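Local coordinates for protein alpha-glucosidase YIHQ (Escherichia coli, PDB 5AEG) that hydrolyses sulfoquinovosyl diacylglycerides and simple sulfoquinovosides such as sulfoquinovosyl glycerol, releasing the sulfoquinovose that E. coli degrades by sulfoglycolysis, at residues Ala490-His501 / Pro585-His593; Arg523-Thr531 / Tyr607-Val618. All blocks are in the same frame, centred on the assembly; numbering follows the deposited sequence.

Overall arrangement
Contacts 1 and 2 join two elements of the glycoside hydrolase family 31 TIM-barrel region, helices 486-495 and 518-528 with the turns after them, to one antiparallel sheet of the C-terminal domain. Their centres lie about 13 Å apart. Strand 587-588 of contact 1 and strand 607-609 of contact 2 are neighbours in that sheet, where R588 N lies 2.7 Å from L608 O and V586 O 2.9 Å from G610 N. Contact 1 is nearer the active site: the side chain of H501 is about 11 Å from that of D472, the inferred proton donor. F527 of contact 2 has its side chain about 14 Å from a bound calcium ion.

Contact 1. Residues Ala490-His501 / Pro585-His593; sequences ALSLAMTGHGLH and PVMRPLFLH
The last turns of helix 486-495 and the turn after it run beside 585-593, with the CA atoms of G499 and P585 3.9 Å apart and V586 N donating to G499 O (3.2 Å). G499 CA sits directly against P585 CB, glycine letting the two backbones come this close. A494 CB lies 3.7 Å from P585 CG. The M587 chain bends at chi3 (67°), which brings CE to 3.7 Å from A490 CB, while M587 N donates to a water 2.9 Å away that makes a weak bond to G499 O. A Schellman motif closes the helix: G497, at positive phi, is its C-prime residue, with H498 N bonded to L493 O and G497 N to A494 O. The chain thus turns toward barrel strand 501-505, and this turn is one of the places where the C-terminal domain packs on the TIM-barrel domain. L491 CD2 reaches the peptide between R588 and P589, 3.6 Å from P589 N. Bent at chi2 (-53°) and chi3 (-73°), M495 lays SD 3.8 Å from P589 CG and sends CE to the edge of the F591 ring, near its plane, while SD stands obliquely to that ring in a Met-aromatic contact. P589 CB covers one face of that ring, and Y601 stacks on F591 from elsewhere in the chain. L500 CD2 meets V586 CG2 at 3.8 Å.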
loop_
_atom_site.group_PDB
_atom_site.type_symbol
_atom_site.label_atom_id
_atom_site.label_comp_id
_atom_site.label_asym_id
_atom_site.label_seq_id
_atom_site.Cartn_x
_atom_site.Cartn_y
_atom_site.Cartn_z
ATOM N N ALA A 490 7.290 -0.407 0.636
ATOM C CA ALA A 490 7.255 -0.449 2.093
ATOM C C ALA A 490 7.552 0.929 2.746
ATOM O O ALA A 490 6.901 1.319 3.699
ATOM C CB ALA A 490 8.277 -1.414 2.616
ATOM N N LEU A 491 8.555 1.604 2.223
ATOM C CA LEU A 491 9.092 2.808 2.836
ATOM C C LEU A 491 8.143 3.982 2.617
ATOM O O LEU A 491 7.917 4.772 3.545
ATOM C CB LEU A 491 10.425 3.183 2.311
ATOM C CG LEU A 491 11.548 2.153 2.636
ATOM C CD1 LEU A 491 12.843 2.596 2.010
ATOM C CD2 LEU A 491 11.703 1.914 4.131
ATOM N N SER A 492 7.618 4.109 1.409
ATOM C CA SER A 492 6.581 5.116 1.128
ATOM C C SER A 492 5.383 4.936 2.039
ATOM O O SER A 492 4.871 5.898 2.670
ATOM C CB SER A 492 6.209 5.050 -0.353
ATOM O OG SER A 492 5.739 3.766 -0.714
ATOM N N LEU A 493 4.903 3.703 2.173
ATOM C CA LEU A 493 3.800 3.444 3.107
ATOM C C LEU A 493 4.122 3.738 4.556
ATOM O O LEU A 493 3.293 4.336 5.288
ATOM C CB LEU A 493 3.254 2.009 2.988
ATOM C CG LEU A 493 2.278 1.877 1.827
ATOM C CD1 LEU A 493 1.854 0.453 1.607
ATOM C CD2 LEU A 493 1.008 2.738 2.064
ATOM N N ALA A 494 5.317 3.385 4.958
ATOM C CA ALA A 494 5.771 3.724 6.288
ATOM C C ALA A 494 5.666 5.227 6.649
ATOM O O ALA A 494 5.203 5.588 7.757
ATOM C CB ALA A 494 7.177 3.179 6.489
ATOM N N MET A 495 6.035 6.075 5.686
ATOM C CA MET A 495 5.976 7.524 5.765
ATOM C C MET A 495 4.562 8.074 5.535
ATOM O O MET A 495 4.330 9.255 5.750
ATOM C CB MET A 495 6.912 8.140 4.734
ATOM C CG MET A 495 8.384 7.844 4.981
ATOM S SD MET A 495 8.958 8.253 6.660
ATOM C CE MET A 495 8.945 10.027 6.480
ATOM N N THR A 496 3.609 7.207 5.174
ATOM C CA THR A 496 2.200 7.573 5.051
ATOM C C THR A 496 1.417 6.896 6.178
ATOM O O THR A 496 0.177 6.746 6.147
ATOM C CB THR A 496 1.631 7.121 3.651
ATOM O OG1 THR A 496 2.521 7.527 2.616
ATOM C CG2 THR A 496 0.315 7.828 3.393
ATOM N N GLY A 497 2.120 6.399 7.176
ATOM C CA GLY A 497 1.442 5.842 8.307
ATOM C C GLY A 497 0.954 4.445 8.371
ATOM O O GLY A 497 0.150 4.132 9.238
ATOM N N HIS A 498 1.410 3.590 7.469
ATOM C CA HIS A 498 1.092 2.152 7.525
ATOM C C HIS A 498 2.462 1.392 7.607
ATOM O O HIS A 498 3.365 1.508 6.720
ATOM C CB HIS A 498 0.257 1.669 6.342
ATOM C CG HIS A 498 -0.443 0.376 6.666
ATOM N ND1 HIS A 498 0.233 -0.771 7.057
ATOM C CD2 HIS A 498 -1.754 0.101 6.803
ATOM C CE1 HIS A 498 -0.638 -1.712 7.371
ATOM N NE2 HIS A 498 -1.854 -1.211 7.211
ATOM N N GLY A 499 2.660 0.713 8.750
ATOM C CA GLY A 499 3.921 0.122 9.146
ATOM C C GLY A 499 3.967 -1.428 9.123
ATOM O O GLY A 499 4.891 -1.998 9.620
ATOM N N LEU A 500 2.981 -2.109 8.509
ATOM C CA LEU A 500 2.958 -3.550 8.362
ATOM C C LEU A 500 2.847 -3.945 6.894
ATOM O O LEU A 500 1.789 -3.733 6.297
ATOM C CB LEU A 500 1.800 -4.163 9.198
ATOM C CG LEU A 500 1.765 -3.785 10.695
ATOM C CD1 LEU A 500 0.511 -4.295 11.347
ATOM C CD2 LEU A 500 2.973 -4.326 11.352
ATOM N N HIS A 501 3.880 -4.569 6.315
ATOM C CA HIS A 501 3.987 -4.724 4.881
ATOM C C HIS A 501 4.702 -6.012 4.549
ATOM O O HIS A 501 5.754 -6.255 5.088
ATOM C CB HIS A 501 4.814 -3.552 4.291
ATOM C CG HIS A 501 4.741 -3.387 2.814
ATOM N ND1 HIS A 501 5.758 -3.754 1.965
ATOM C CD2 HIS A 501 3.826 -2.769 2.044
ATOM C CE1 HIS A 501 5.475 -3.381 0.739
ATOM N NE2 HIS A 501 4.320 -2.727 0.767
ATOM N N PRO A 585 6.987 2.642 12.224
ATOM C CA PRO A 585 6.813 1.421 11.337
ATOM C C PRO A 585 7.880 0.323 11.497
ATOM O O PRO A 585 9.010 0.558 11.925
ATOM C CB PRO A 585 6.842 2.018 9.950
ATOM C CG PRO A 585 7.851 3.170 10.088
ATOM C CD PRO A 585 7.453 3.804 11.444
ATOM N N VAL A 586 7.508 -0.891 11.096
ATOM C CA VAL A 586 8.398 -2.051 11.268
ATOM C C VAL A 586 9.560 -2.017 10.306
ATOM O O VAL A 586 10.688 -2.256 10.699
ATOM C CB VAL A 586 7.617 -3.387 11.173
ATOM C CG1 VAL A 586 8.555 -4.560 11.395
ATOM C CG2 VAL A 586 6.522 -3.389 12.227
ATOM N N MET A 587 9.319 -1.651 9.031
ATOM C CA MET A 587 10.392 -1.459 8.124
ATOM C C MET A 587 10.546 0.043 7.964
ATOM O O MET A 587 9.610 0.736 7.606
ATOM C CB MET A 587 10.077 -2.132 6.754
ATOM C CG MET A 587 10.006 -3.605 6.852
ATOM S SD MET A 587 9.171 -4.446 5.427
ATOM C CE MET A 587 10.288 -4.122 4.106
ATOM N N ARG A 588 11.758 0.522 8.269
ATOM C CA ARG A 588 12.001 1.935 8.429
ATOM C C ARG A 588 13.004 2.522 7.463
ATOM O O ARG A 588 14.103 1.932 7.211
ATOM C CB ARG A 588 12.546 2.146 9.886
ATOM C CG ARG A 588 11.593 1.646 10.940
ATOM C CD ARG A 588 12.142 1.740 12.374
ATOM N NE ARG A 588 11.342 0.988 13.307
ATOM C CZ ARG A 588 11.613 0.853 14.615
ATOM N NH1 ARG A 588 12.675 1.452 15.168
ATOM N NH2 ARG A 588 10.857 0.100 15.394
ATOM N N PRO A 589 12.758 3.762 6.992
ATOM C CA PRO A 589 13.720 4.518 6.241
ATOM C C PRO A 589 14.932 4.783 7.174
ATOM O O PRO A 589 14.690 4.991 8.358
ATOM C CB PRO A 589 12.970 5.828 5.934
ATOM C CG PRO A 589 11.521 5.458 6.027
ATOM C CD PRO A 589 11.461 4.457 7.109
ATOM N N LEU A 590 16.143 4.700 6.660
ATOM C CA LEU A 590 17.357 4.855 7.542
ATOM C C LEU A 590 17.375 6.255 8.258
ATOM O O LEU A 590 17.876 6.369 9.398
ATOM C CB LEU A 590 18.604 4.690 6.796
ATOM C CG LEU A 590 19.190 3.257 6.753
ATOM C CD1 LEU A 590 18.324 2.215 6.024
ATOM C CD2 LEU A 590 20.577 3.250 6.184
ATOM N N PHE A 591 16.759 7.255 7.638
ATOM C CA PHE A 591 16.781 8.618 8.188
ATOM C C PHE A 591 15.883 8.739 9.394
ATOM O O PHE A 591 16.029 9.692 10.104
ATOM C CB PHE A 591 16.563 9.679 7.115
ATOM C CG PHE A 591 15.245 9.573 6.395
ATOM C CD1 PHE A 591 14.073 9.928 7.009
ATOM C CD2 PHE A 591 15.215 9.108 5.134
ATOM C CE1 PHE A 591 12.857 9.866 6.309
ATOM C CE2 PHE A 591 14.015 8.994 4.437
ATOM C CZ PHE A 591 12.853 9.404 5.012
ATOM N N LEU A 592 15.027 7.755 9.720
ATOM C CA LEU A 592 14.320 7.788 10.971
ATOM C C LEU A 592 15.303 7.728 12.178
ATOM O O LEU A 592 14.982 8.279 13.271
ATOM C CB LEU A 592 13.327 6.693 11.168
ATOM C CG LEU A 592 12.095 6.608 10.258
ATOM C CD1 LEU A 592 11.064 5.654 10.798
ATOM C CD2 LEU A 592 11.528 7.954 9.947
ATOM N N HIS A 593 16.425 7.043 11.979
ATOM C CA HIS A 593 17.408 6.845 13.075
ATOM C C HIS A 593 18.736 7.477 12.832
ATOM O O HIS A 593 19.534 7.471 13.753
ATOM C CB HIS A 593 17.554 5.368 13.432
ATOM C CG HIS A 593 16.320 4.771 13.935
ATOM N ND1 HIS A 593 15.687 5.217 15.095
ATOM C CD2 HIS A 593 15.517 3.793 13.412
ATOM C CE1 HIS A 593 14.581 4.515 15.278
ATOM N NE2 HIS A 593 14.467 3.639 14.275
HETATM O O HOH W 1 7.173 -0.630 7.427
#

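Contact 2. Residues Arg523-Thr531 / Tyr607-Val618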
loop_
_atom_site.group_PDB
_atom_site.type_symbol
_atom_site.label_atom_id
_atom_site.label_comp_id
_atom_site.label_asym_id
_atom_site.label_seq_id
_atom_site.Cartn_x
_atom_site.Cartn_y
_atom_site.Cartn_z
ATOM N N ARG A 523 16.036 -15.893 -3.595
ATOM C CA ARG A 523 16.392 -14.526 -3.212
ATOM C C ARG A 523 15.190 -13.769 -2.565
ATOM O O ARG A 523 15.366 -12.971 -1.650
ATOM C CB ARG A 523 16.852 -13.776 -4.420
ATOM C CG ARG A 523 18.243 -14.098 -4.837
ATOM C CD ARG A 523 19.291 -13.661 -3.871
ATOM N NE ARG A 523 20.600 -13.669 -4.567
ATOM C CZ ARG A 523 21.791 -13.640 -3.959
ATOM N NH1 ARG A 523 21.849 -13.586 -2.656
ATOM N NH2 ARG A 523 22.919 -13.652 -4.686
ATOM N N TRP A 524 13.961 -14.032 -3.052
ATOM C CA TRP A 524 12.811 -13.391 -2.493
ATOM C C TRP A 524 12.509 -13.927 -1.114
ATOM O O TRP A 524 12.107 -13.182 -0.209
ATOM C CB TRP A 524 11.573 -13.527 -3.408
ATOM C CG TRP A 524 10.670 -12.362 -3.414
ATOM C CD1 TRP A 524 10.034 -11.787 -2.378
ATOM C CD2 TRP A 524 10.203 -11.710 -4.577
ATOM N NE1 TRP A 524 9.205 -10.767 -2.803
ATOM C CE2 TRP A 524 9.291 -10.679 -4.150
ATOM C CE3 TRP A 524 10.458 -11.890 -5.915
ATOM C CZ2 TRP A 524 8.656 -9.832 -5.023
ATOM C CZ3 TRP A 524 9.835 -11.001 -6.833
ATOM C CH2 TRP A 524 8.954 -9.989 -6.360
ATOM N N CYS A 525 12.745 -15.240 -0.922
ATOM C CA CYS A 525 12.596 -15.835 0.384
ATOM C C CYS A 525 13.578 -15.164 1.357
ATOM O O CYS A 525 13.236 -14.926 2.501
ATOM C CB CYS A 525 12.843 -17.364 0.316
ATOM S SG CYS A 525 12.436 -18.174 1.881
ATOM N N ASP A 526 14.813 -14.919 0.917
ATOM C CA ASP A 526 15.811 -14.245 1.794
ATOM C C ASP A 526 15.327 -12.842 2.257
ATOM O O ASP A 526 15.637 -12.381 3.363
ATOM C CB ASP A 526 17.114 -14.086 1.072
ATOM C CG ASP A 526 17.945 -15.379 0.944
ATOM O OD1 ASP A 526 17.481 -16.438 1.460
ATOM O OD2 ASP A 526 19.020 -15.248 0.245
ATOM N N PHE A 527 14.662 -12.134 1.349
ATOM C CA PHE A 527 14.136 -10.806 1.634
ATOM C C PHE A 527 12.994 -10.898 2.640
ATOM O O PHE A 527 13.022 -10.262 3.716
ATOM C CB PHE A 527 13.709 -10.188 0.277
ATOM C CG PHE A 527 12.882 -8.904 0.361
ATOM C CD1 PHE A 527 12.991 -7.979 1.365
ATOM C CD2 PHE A 527 11.984 -8.646 -0.682
ATOM C CE1 PHE A 527 12.222 -6.816 1.324
ATOM C CE2 PHE A 527 11.319 -7.437 -0.774
ATOM C CZ PHE A 527 11.402 -6.529 0.234
ATOM N N SER A 528 11.985 -11.734 2.332
ATOM C CA SER A 528 10.826 -11.842 3.146
ATOM C C SER A 528 11.039 -12.324 4.598
ATOM O O SER A 528 10.278 -11.942 5.505
ATOM C CB SER A 528 9.701 -12.668 2.442
ATOM O OG SER A 528 9.263 -11.987 1.263
ATOM N N ALA A 529 12.077 -13.092 4.827
ATOM C CA ALA A 529 12.445 -13.507 6.184
ATOM C C ALA A 529 12.872 -12.324 7.062
ATOM O O ALA A 529 12.903 -12.477 8.282
ATOM C CB ALA A 529 13.608 -14.502 6.102
ATOM N N PHE A 530 13.183 -11.179 6.442
ATOM C CA PHE A 530 13.431 -9.889 7.126
ATOM C C PHE A 530 12.346 -8.844 6.998
ATOM O O PHE A 530 12.617 -7.663 6.762
ATOM C CB PHE A 530 14.836 -9.407 6.726
ATOM C CG PHE A 530 15.906 -10.333 7.269
ATOM C CD1 PHE A 530 16.420 -10.131 8.551
ATOM C CD2 PHE A 530 16.345 -11.404 6.552
ATOM C CE1 PHE A 530 17.404 -10.939 9.087
ATOM C CE2 PHE A 530 17.307 -12.261 7.093
ATOM C CZ PHE A 530 17.876 -11.999 8.352
ATOM N N THR A 531 11.106 -9.341 7.049
ATOM C CA THR A 531 9.890 -8.523 6.988
ATOM C C THR A 531 8.946 -9.107 8.032
ATOM O O THR A 531 9.235 -10.172 8.603
ATOM C CB THR A 531 9.212 -8.495 5.588
ATOM O OG1 THR A 531 8.639 -9.772 5.335
ATOM C CG2 THR A 531 10.150 -8.117 4.543
ATOM N N TYR A 607 16.642 -0.690 4.064
ATOM C CA TYR A 607 15.803 -0.359 5.139
ATOM C C TYR A 607 16.330 -0.861 6.431
ATOM O O TYR A 607 17.223 -1.691 6.452
ATOM C CB TYR A 607 14.332 -0.843 4.968
ATOM C CG TYR A 607 14.166 -2.326 4.865
ATOM C CD1 TYR A 607 14.403 -3.013 3.630
ATOM C CD2 TYR A 607 13.757 -3.081 5.940
ATOM C CE1 TYR A 607 14.244 -4.403 3.524
ATOM C CE2 TYR A 607 13.613 -4.482 5.839
ATOM C CZ TYR A 607 13.843 -5.131 4.625
ATOM O OH TYR A 607 13.636 -6.496 4.590
ATOM N N LEU A 608 15.777 -0.312 7.506
ATOM C CA LEU A 608 15.994 -0.858 8.851
ATOM C C LEU A 608 14.756 -1.705 9.252
ATOM O O LEU A 608 13.603 -1.296 9.057
ATOM C CB LEU A 608 16.194 0.264 9.849
ATOM C CG LEU A 608 17.392 1.161 9.670
ATOM C CD1 LEU A 608 17.316 2.425 10.576
ATOM C CD2 LEU A 608 18.699 0.449 9.822
ATOM N N LEU A 609 15.004 -2.880 9.771
ATOM C CA LEU A 609 13.979 -3.757 10.370
ATOM C C LEU A 609 14.051 -3.508 11.851
ATOM O O LEU A 609 14.995 -3.929 12.494
ATOM C CB LEU A 609 14.224 -5.218 10.038
ATOM C CG LEU A 609 13.202 -6.280 10.452
ATOM C CD1 LEU A 609 11.844 -6.090 9.719
ATOM C CD2 LEU A 609 13.729 -7.682 10.189
ATOM N N GLY A 610 13.012 -2.872 12.384
ATOM C CA GLY A 610 13.079 -2.277 13.738
ATOM C C GLY A 610 14.255 -1.286 13.767
ATOM O O GLY A 610 14.673 -0.753 12.741
ATOM N N ARG A 611 14.764 -1.029 14.976
ATOM C CA ARG A 611 15.908 -0.139 15.163
ATOM C C ARG A 611 17.287 -0.689 14.774
ATOM O O ARG A 611 18.152 0.085 14.319
ATOM C CB ARG A 611 15.935 0.282 16.648
ATOM C CG ARG A 611 17.038 1.230 17.086
ATOM C CD ARG A 611 17.004 2.581 16.470
ATOM N NE ARG A 611 18.232 3.415 16.762
ATOM C CZ ARG A 611 19.331 3.443 15.991
ATOM N NH1 ARG A 611 19.458 2.684 14.821
ATOM N NH2 ARG A 611 20.323 4.232 16.364
ATOM N N ASP A 612 17.504 -2.003 14.935
ATOM C CA ASP A 612 18.875 -2.538 15.080
ATOM C C ASP A 612 19.341 -3.428 13.933
ATOM O O ASP A 612 20.477 -3.908 13.950
ATOM C CB ASP A 612 18.929 -3.315 16.410
ATOM C CG ASP A 612 18.830 -2.411 17.657
ATOM O OD1 ASP A 612 19.171 -1.269 17.515
ATOM O OD2 ASP A 612 18.362 -2.853 18.714
ATOM N N ILE A 613 18.476 -3.704 12.932
ATOM C CA ILE A 613 18.927 -4.525 11.795
ATOM C C ILE A 613 18.838 -3.702 10.539
ATOM O O ILE A 613 17.814 -3.028 10.298
ATOM C CB ILE A 613 18.018 -5.766 11.630
ATOM C CG1 ILE A 613 18.164 -6.663 12.842
ATOM C CG2 ILE A 613 18.416 -6.524 10.349
ATOM C CD1 ILE A 613 17.233 -7.858 12.909
ATOM N N LEU A 614 19.874 -3.743 9.712
ATOM C CA LEU A 614 19.882 -3.074 8.454
ATOM C C LEU A 614 19.818 -4.147 7.376
ATOM O O LEU A 614 20.648 -5.094 7.376
ATOM C CB LEU A 614 21.105 -2.205 8.309
ATOM C CG LEU A 614 21.288 -1.355 7.012
ATOM C CD1 LEU A 614 22.087 -0.098 7.320
ATOM C CD2 LEU A 614 21.895 -2.071 5.853
ATOM N N VAL A 615 18.925 -3.962 6.389
ATOM C CA VAL A 615 18.720 -4.998 5.303
ATOM C C VAL A 615 18.869 -4.354 3.938
ATOM O O VAL A 615 18.232 -3.301 3.655
ATOM C CB VAL A 615 17.349 -5.697 5.383
ATOM C CG1 VAL A 615 17.195 -6.863 4.372
ATOM C CG2 VAL A 615 17.009 -6.134 6.793
ATOM N N ALA A 616 19.656 -4.971 3.071
ATOM C CA ALA A 616 19.729 -4.487 1.714
ATOM C C ALA A 616 19.557 -5.687 0.801
ATOM O O ALA A 616 20.510 -6.339 0.432
ATOM C CB ALA A 616 21.019 -3.777 1.445
ATOM N N PRO A 617 18.323 -5.998 0.442
ATOM C CA PRO A 617 18.059 -7.208 -0.341
ATOM C C PRO A 617 18.703 -7.253 -1.715
ATOM O O PRO A 617 18.700 -6.269 -2.457
ATOM C CB PRO A 617 16.510 -7.253 -0.451
ATOM C CG PRO A 617 16.001 -6.217 0.430
ATOM C CD PRO A 617 17.119 -5.231 0.738
ATOM N N VAL A 618 19.257 -8.404 -2.088
ATOM C CA VAL A 618 19.777 -8.561 -3.391
ATOM C C VAL A 618 18.586 -8.535 -4.369
ATOM O O VAL A 618 17.724 -9.364 -4.274
ATOM C CB VAL A 618 20.613 -9.905 -3.503
ATOM C CG1 VAL A 618 21.058 -10.201 -4.924
ATOM C CG2 VAL A 618 21.823 -9.784 -2.566
HETATM O O HOH W 2 16.565 -10.505 -1.848
#
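F530 meets Y607 and L609 where the turn after helix 518-528 reaches the hairpin 607-615; F527 and the pair R523 and V618 extend the contact along the helix to the loop 616-618 that follows. F530 follows the last helical turn, inside the type I beta turn from S528 to T531, and engages the hairpin through both backbone and ring. Its carbonyl O accepts the hydroxyl proton of Y607 OH at 2.7 Å; the donor stands well above the carbonyl plane, 44° out of it, although the oxygen lies at the edge of the tyrosine ring, near that ring's plane. L609 CD1 packs 3.4 Å from the same F530 O, giving the carbonyl an apolar neighbour beside its polar one. The F530 ring meets L609 CD2 at its edge, the two side chains crossing at about a right angle, while F530 CB rests 3.9 Å from V615 CG2.

One turn earlier, F527 has CG anti to the backbone N (chi1 169°), which brings its ring against both Y607 and P617: the Y607 hydroxyl sits at the ring edge, in plane, and P617 CG comes within 3.6 Å of F527 CD1. V487 and V486 of helix 486-495 touch this ring as well.

At the far end V618 lies over one face of the R523 guanidinium, its CG1 3.5 Å from R523 NE. R523 NH1 also bonds to A653 O, which helps to fix the guanidinium group. A water donates to R523 O (2.7 Å) and to V618 O (2.9 Å), bridging the two backbones.

Inward-facing Y607, L609, I613 and V615 come from paired strands 607-609 and 613-615, so the arrangement is a beta hairpin of the C-terminal sheet, with the loop 616-618 after it, laid on a helix of the family 31 TIM-barrel domain.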